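Local coordinates for protein putative kinase (PDB 2RHM) that is of unknown function but has the P-loop nucleoside triphosphate hydrolase fold and is probably a kinase that binds a nucleotide, at residues Ser22-Lys36 with Ile73-Asn85. Residues are numbered along the deposited sequence; the frame is centred on the assembly and turned at random.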
loop_
_atom_site.group_PDB
_atom_site.type_symbol
_atom_site.label_atom_id
_atom_site.label_comp_id
_atom_site.label_asym_id
_atom_site.label_seq_id
_atom_site.Cartn_x
_atom_site.Cartn_y
_atom_site.Cartn_z
ATOM N N SER B 22 -8.839 -4.033 14.013
ATOM C CA SER B 22 -7.665 -3.444 13.384
ATOM C C SER B 22 -7.880 -1.943 13.117
ATOM O O SER B 22 -6.970 -1.125 13.291
ATOM C CB SER B 22 -7.317 -4.194 12.104
ATOM O OG SER B 22 -8.314 -4.003 11.135
ATOM N N GLN B 23 -9.097 -1.567 12.747
ATOM C CA GLN B 23 -9.415 -0.158 12.512
ATOM C C GLN B 23 -9.351 0.668 13.815
ATOM O O GLN B 23 -8.866 1.816 13.829
ATOM C CB GLN B 23 -10.767 -0.044 11.807
ATOM C CG GLN B 23 -10.735 -0.577 10.352
ATOM C CD GLN B 23 -12.108 -0.593 9.661
ATOM O OE1 GLN B 23 -13.155 -0.457 10.303
ATOM N NE2 GLN B 23 -12.096 -0.777 8.342
ATOM N N ALA B 24 -9.845 0.087 14.904
ATOM C CA ALA B 24 -9.749 0.686 16.230
ATOM C C ALA B 24 -8.293 0.857 16.683
ATOM O O ALA B 24 -7.963 1.829 17.365
ATOM C CB ALA B 24 -10.498 -0.172 17.260
ATOM N N LEU B 25 -7.447 -0.099 16.324
ATOM C CA LEU B 25 -6.023 -0.013 16.615
ATOM C C LEU B 25 -5.379 1.095 15.789
ATOM O O LEU B 25 -4.542 1.837 16.288
ATOM C CB LEU B 25 -5.302 -1.340 16.327
ATOM C CG LEU B 25 -5.410 -2.469 17.338
ATOM C CD1 LEU B 25 -4.624 -3.633 16.821
ATOM C CD2 LEU B 25 -4.886 -2.057 18.693
ATOM N N ALA B 26 -5.779 1.220 14.529
ATOM C CA ALA B 26 -5.189 2.228 13.671
ATOM C C ALA B 26 -5.522 3.608 14.230
ATOM O O ALA B 26 -4.655 4.480 14.294
ATOM C CB ALA B 26 -5.692 2.097 12.272
ATOM N N THR B 27 -6.773 3.792 14.654
ATOM C CA THR B 27 -7.223 5.068 15.230
ATOM C C THR B 27 -6.611 5.318 16.605
ATOM O O THR B 27 -6.207 6.444 16.922
ATOM C CB THR B 27 -8.774 5.080 15.346
ATOM O OG1 THR B 27 -9.342 4.884 14.052
ATOM C CG2 THR B 27 -9.266 6.365 15.904
ATOM N N GLY B 28 -6.536 4.268 17.411
ATOM C CA GLY B 28 -6.007 4.351 18.769
ATOM C C GLY B 28 -4.504 4.523 18.891
ATOM O O GLY B 28 -4.029 5.130 19.857
ATOM N N LEU B 29 -3.759 3.998 17.924
ATOM C CA LEU B 29 -2.292 4.082 17.919
ATOM C C LEU B 29 -1.763 5.058 16.852
ATOM O O LEU B 29 -0.551 5.284 16.776
ATOM C CB LEU B 29 -1.691 2.703 17.653
ATOM C CG LEU B 29 -2.103 1.529 18.553
ATOM C CD1 LEU B 29 -1.649 0.217 17.943
ATOM C CD2 LEU B 29 -1.566 1.694 19.954
ATOM N N ARG B 30 -2.666 5.624 16.050
ATOM C CA ARG B 30 -2.310 6.506 14.944
ATOM C C ARG B 30 -1.266 5.847 14.031
ATOM O O ARG B 30 -0.206 6.409 13.753
ATOM C CB ARG B 30 -1.819 7.862 15.460
ATOM C CG ARG B 30 -2.827 8.562 16.358
ATOM C CD ARG B 30 -2.298 9.884 16.888
ATOM N NE ARG B 30 -2.013 10.795 15.789
ATOM C CZ ARG B 30 -2.932 11.512 15.141
ATOM N NH1 ARG B 30 -4.220 11.444 15.475
ATOM N NH2 ARG B 30 -2.560 12.298 14.143
ATOM N N LEU B 31 -1.598 4.660 13.552
ATOM C CA LEU B 31 -0.698 3.896 12.676
ATOM C C LEU B 31 -1.370 3.556 11.353
ATOM O O LEU B 31 -2.610 3.487 11.266
ATOM C CB LEU B 31 -0.226 2.602 13.365
ATOM C CG LEU B 31 0.620 2.740 14.637
ATOM C CD1 LEU B 31 0.880 1.367 15.217
ATOM C CD2 LEU B 31 1.923 3.466 14.350
ATOM N N PRO B 32 -0.553 3.362 10.300
ATOM C CA PRO B 32 -1.084 2.934 9.013
ATOM C C PRO B 32 -1.649 1.527 9.119
ATOM O O PRO B 32 -1.158 0.699 9.911
ATOM C CB PRO B 32 0.139 2.944 8.079
ATOM C CG PRO B 32 1.209 3.631 8.820
ATOM C CD PRO B 32 0.911 3.503 10.269
ATOM N N LEU B 33 -2.707 1.296 8.348
ATOM C CA LEU B 33 -3.388 0.002 8.322
ATOM C C LEU B 33 -3.448 -0.548 6.908
ATOM O O LEU B 33 -4.005 0.081 6.012
ATOM C CB LEU B 33 -4.810 0.165 8.849
ATOM C CG LEU B 33 -5.741 -1.044 8.799
ATOM C CD1 LEU B 33 -5.138 -2.180 9.649
ATOM C CD2 LEU B 33 -7.122 -0.636 9.287
ATOM N N LEU B 34 -2.881 -1.736 6.729
ATOM C CA LEU B 34 -2.961 -2.459 5.464
ATOM C C LEU B 34 -3.822 -3.692 5.646
ATOM O O LEU B 34 -3.503 -4.554 6.450
ATOM C CB LEU B 34 -1.562 -2.840 5.010
ATOM C CG LEU B 34 -0.509 -1.737 5.050
ATOM C CD1 LEU B 34 0.823 -2.359 4.684
ATOM C CD2 LEU B 34 -0.830 -0.599 4.110
ATOM N N SER B 35 -4.936 -3.769 4.930
ATOM C CA SER B 35 -5.914 -4.837 5.076
ATOM C C SER B 35 -6.055 -5.608 3.769
ATOM O O SER B 35 -6.234 -4.993 2.720
ATOM C CB SER B 35 -7.278 -4.230 5.432
ATOM O OG SER B 35 -8.367 -5.113 5.110
ATOM N N LYS B 36 -6.010 -6.935 3.819
ATOM C CA LYS B 36 -6.105 -7.721 2.585
ATOM C C LYS B 36 -7.411 -7.415 1.861
ATOM O O LYS B 36 -7.414 -7.143 0.658
ATOM C CB LYS B 36 -5.989 -9.236 2.840
ATOM C CG LYS B 36 -6.115 -10.057 1.555
ATOM C CD LYS B 36 -6.178 -11.567 1.808
ATOM C CE LYS B 36 -7.478 -12.004 2.412
ATOM N NZ LYS B 36 -7.628 -13.498 2.402
ATOM N N ILE B 73 7.186 0.785 4.284
ATOM C CA ILE B 73 6.810 1.499 5.517
ATOM C C ILE B 73 7.769 1.134 6.646
ATOM O O ILE B 73 8.293 2.010 7.357
ATOM C CB ILE B 73 5.351 1.180 5.916
ATOM C CG1 ILE B 73 4.391 1.710 4.849
ATOM C CG2 ILE B 73 5.002 1.789 7.254
ATOM C CD1 ILE B 73 2.988 1.325 5.058
ATOM N N LEU B 74 8.009 -0.161 6.805
ATOM C CA LEU B 74 8.936 -0.638 7.835
ATOM C C LEU B 74 10.361 -0.141 7.620
ATOM O O LEU B 74 11.057 0.211 8.596
ATOM C CB LEU B 74 8.905 -2.170 7.918
ATOM C CG LEU B 74 7.599 -2.768 8.466
ATOM C CD1 LEU B 74 7.593 -4.271 8.331
ATOM C CD2 LEU B 74 7.399 -2.387 9.932
ATOM N N GLN B 75 10.795 -0.097 6.353
ATOM C CA GLN B 75 12.132 0.395 6.009
ATOM C C GLN B 75 12.327 1.878 6.380
ATOM O O GLN B 75 13.447 2.303 6.638
ATOM C CB GLN B 75 12.413 0.155 4.534
ATOM C CG GLN B 75 12.694 -1.312 4.213
ATOM C CD GLN B 75 12.647 -1.658 2.716
ATOM O OE1 GLN B 75 12.209 -0.863 1.884
ATOM N NE2 GLN B 75 13.093 -2.857 2.384
ATOM N N SER B 76 11.239 2.652 6.428
ATOM C CA SER B 76 11.291 4.063 6.845
ATOM C C SER B 76 11.324 4.226 8.376
ATOM O O SER B 76 11.506 5.330 8.889
ATOM C CB SER B 76 10.087 4.831 6.284
ATOM O OG SER B 76 8.922 4.580 7.054
ATOM N N GLY B 77 11.131 3.124 9.097
ATOM C CA GLY B 77 11.171 3.111 10.563
ATOM C C GLY B 77 9.825 3.308 11.226
ATOM O O GLY B 77 9.752 3.482 12.442
ATOM N N GLN B 78 8.758 3.228 10.430
ATOM C CA GLN B 78 7.409 3.452 10.908
ATOM C C GLN B 78 6.776 2.107 11.199
ATOM O O GLN B 78 6.964 1.134 10.456
ATOM C CB GLN B 78 6.602 4.239 9.863
ATOM C CG GLN B 78 5.069 4.358 10.052
ATOM C CD GLN B 78 4.629 5.109 11.299
ATOM O OE1 GLN B 78 5.031 4.791 12.422
ATOM N NE2 GLN B 78 3.774 6.105 11.103
ATOM N N SER B 79 6.035 2.065 12.302
ATOM C CA SER B 79 5.284 0.891 12.685
ATOM C C SER B 79 3.976 0.835 11.883
ATOM O O SER B 79 3.517 1.843 11.325
ATOM C CB SER B 79 5.005 0.912 14.186
ATOM O OG SER B 79 6.213 0.970 14.936
ATOM N N LEU B 80 3.368 -0.340 11.821
ATOM C CA LEU B 80 2.150 -0.491 11.038
ATOM C C LEU B 80 1.355 -1.712 11.453
ATOM O O LEU B 80 1.849 -2.597 12.141
ATOM C CB LEU B 80 2.500 -0.554 9.550
ATOM C CG LEU B 80 3.137 -1.848 9.053
ATOM C CD1 LEU B 80 2.118 -2.644 8.358
ATOM C CD2 LEU B 80 4.256 -1.586 8.081
ATOM N N ILE B 81 0.102 -1.717 11.030
ATOM C CA ILE B 81 -0.832 -2.792 11.301
ATOM C C ILE B 81 -1.156 -3.486 9.976
ATOM O O ILE B 81 -1.470 -2.823 8.962
ATOM C CB ILE B 81 -2.136 -2.250 11.901
ATOM C CG1 ILE B 81 -1.870 -1.448 13.189
ATOM C CG2 ILE B 81 -3.117 -3.401 12.129
ATOM C CD1 ILE B 81 -2.982 -0.455 13.495
HETATM N N MSE B 82 -1.074 -4.807 9.981
HETATM C CA MSE B 82 -1.485 -5.625 8.847
HETATM C C MSE B 82 -2.629 -6.524 9.313
HETATM O O MSE B 82 -2.546 -7.165 10.346
HETATM C CB MSE B 82 -0.353 -6.501 8.295
HETATM C CG MSE B 82 0.828 -5.748 7.693
HETATM SE SE MSE B 82 2.257 -6.982 7.141
HETATM C CE MSE B 82 1.024 -8.111 6.092
ATOM N N GLU B 83 -3.685 -6.583 8.508
ATOM C CA GLU B 83 -4.853 -7.380 8.851
ATOM C C GLU B 83 -5.243 -8.295 7.705
ATOM O O GLU B 83 -5.403 -7.846 6.561
ATOM C CB GLU B 83 -6.014 -6.461 9.220
ATOM C CG GLU B 83 -7.308 -7.202 9.501
ATOM C CD GLU B 83 -8.164 -7.406 8.236
ATOM O OE1 GLU B 83 -8.552 -6.410 7.581
ATOM O OE2 GLU B 83 -8.466 -8.569 7.905
ATOM N N SER B 84 -5.382 -9.583 8.018
ATOM C CA SER B 84 -5.852 -10.583 7.065
ATOM C C SER B 84 -6.198 -11.855 7.826
ATOM O O SER B 84 -5.919 -11.965 9.019
ATOM C CB SER B 84 -4.757 -10.912 6.056
ATOM O OG SER B 84 -5.274 -11.721 5.006
ATOM N N ASN B 85 -6.790 -12.822 7.134
ATOM C CA ASN B 85 -6.922 -14.156 7.700
ATOM C C ASN B 85 -5.641 -14.911 7.317
ATOM O O ASN B 85 -5.624 -15.727 6.410
ATOM C CB ASN B 85 -8.213 -14.853 7.251
ATOM C CG ASN B 85 -8.355 -14.962 5.753
ATOM O OD1 ASN B 85 -8.043 -14.024 5.008
ATOM N ND2 ASN B 85 -8.889 -16.106 5.298
HETATM O O HOH W 1 -8.830 -3.931 8.570
HETATM O O HOH W 2 -4.810 -14.373 4.157
#
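Parallel pairing of edge strand 33-35 with strand 80-83, in the central sheet of the P-loop NTPase fold, joins L33, L34 and S35 to I81, M82 and E83. Four backbone hydrogen bonds, from P32 to K36, set this register. Between sheet and helix 22-29, I81 CD1 wedges against the helix backbone: CG1, beside the backbone N (chi1 -57°), carries it to within 3.4 Å of A26 N and 3.8 Å of L25 CB, while CG2 presses on L33 CD1 at 3.4 Å, tighter than usual. L34 CD1 meets L80 CD1 at 3.9 Å. S35 OG donates to E83 OE1 (2.8 Å) from the syn side, 32° out of the carboxylate plane, and a water links OE1 to S22 OG, which also hydrogen-bonds K18 O one turn back. K36 bends at chi3 (72°), bringing NZ 2.7 Å from N85 OD1, on a lone pair. With an alanine at K36, N85 OD1 would probably lose its ammonium donor and S84 OG the methylene cover of K36 CD (3.3 Å). E83 OE2 pairs with K18 of the probable Walker A loop, so S35 and the water, gripping OE1, would help fix the carboxylate's rotation beside the presumed phosphate site.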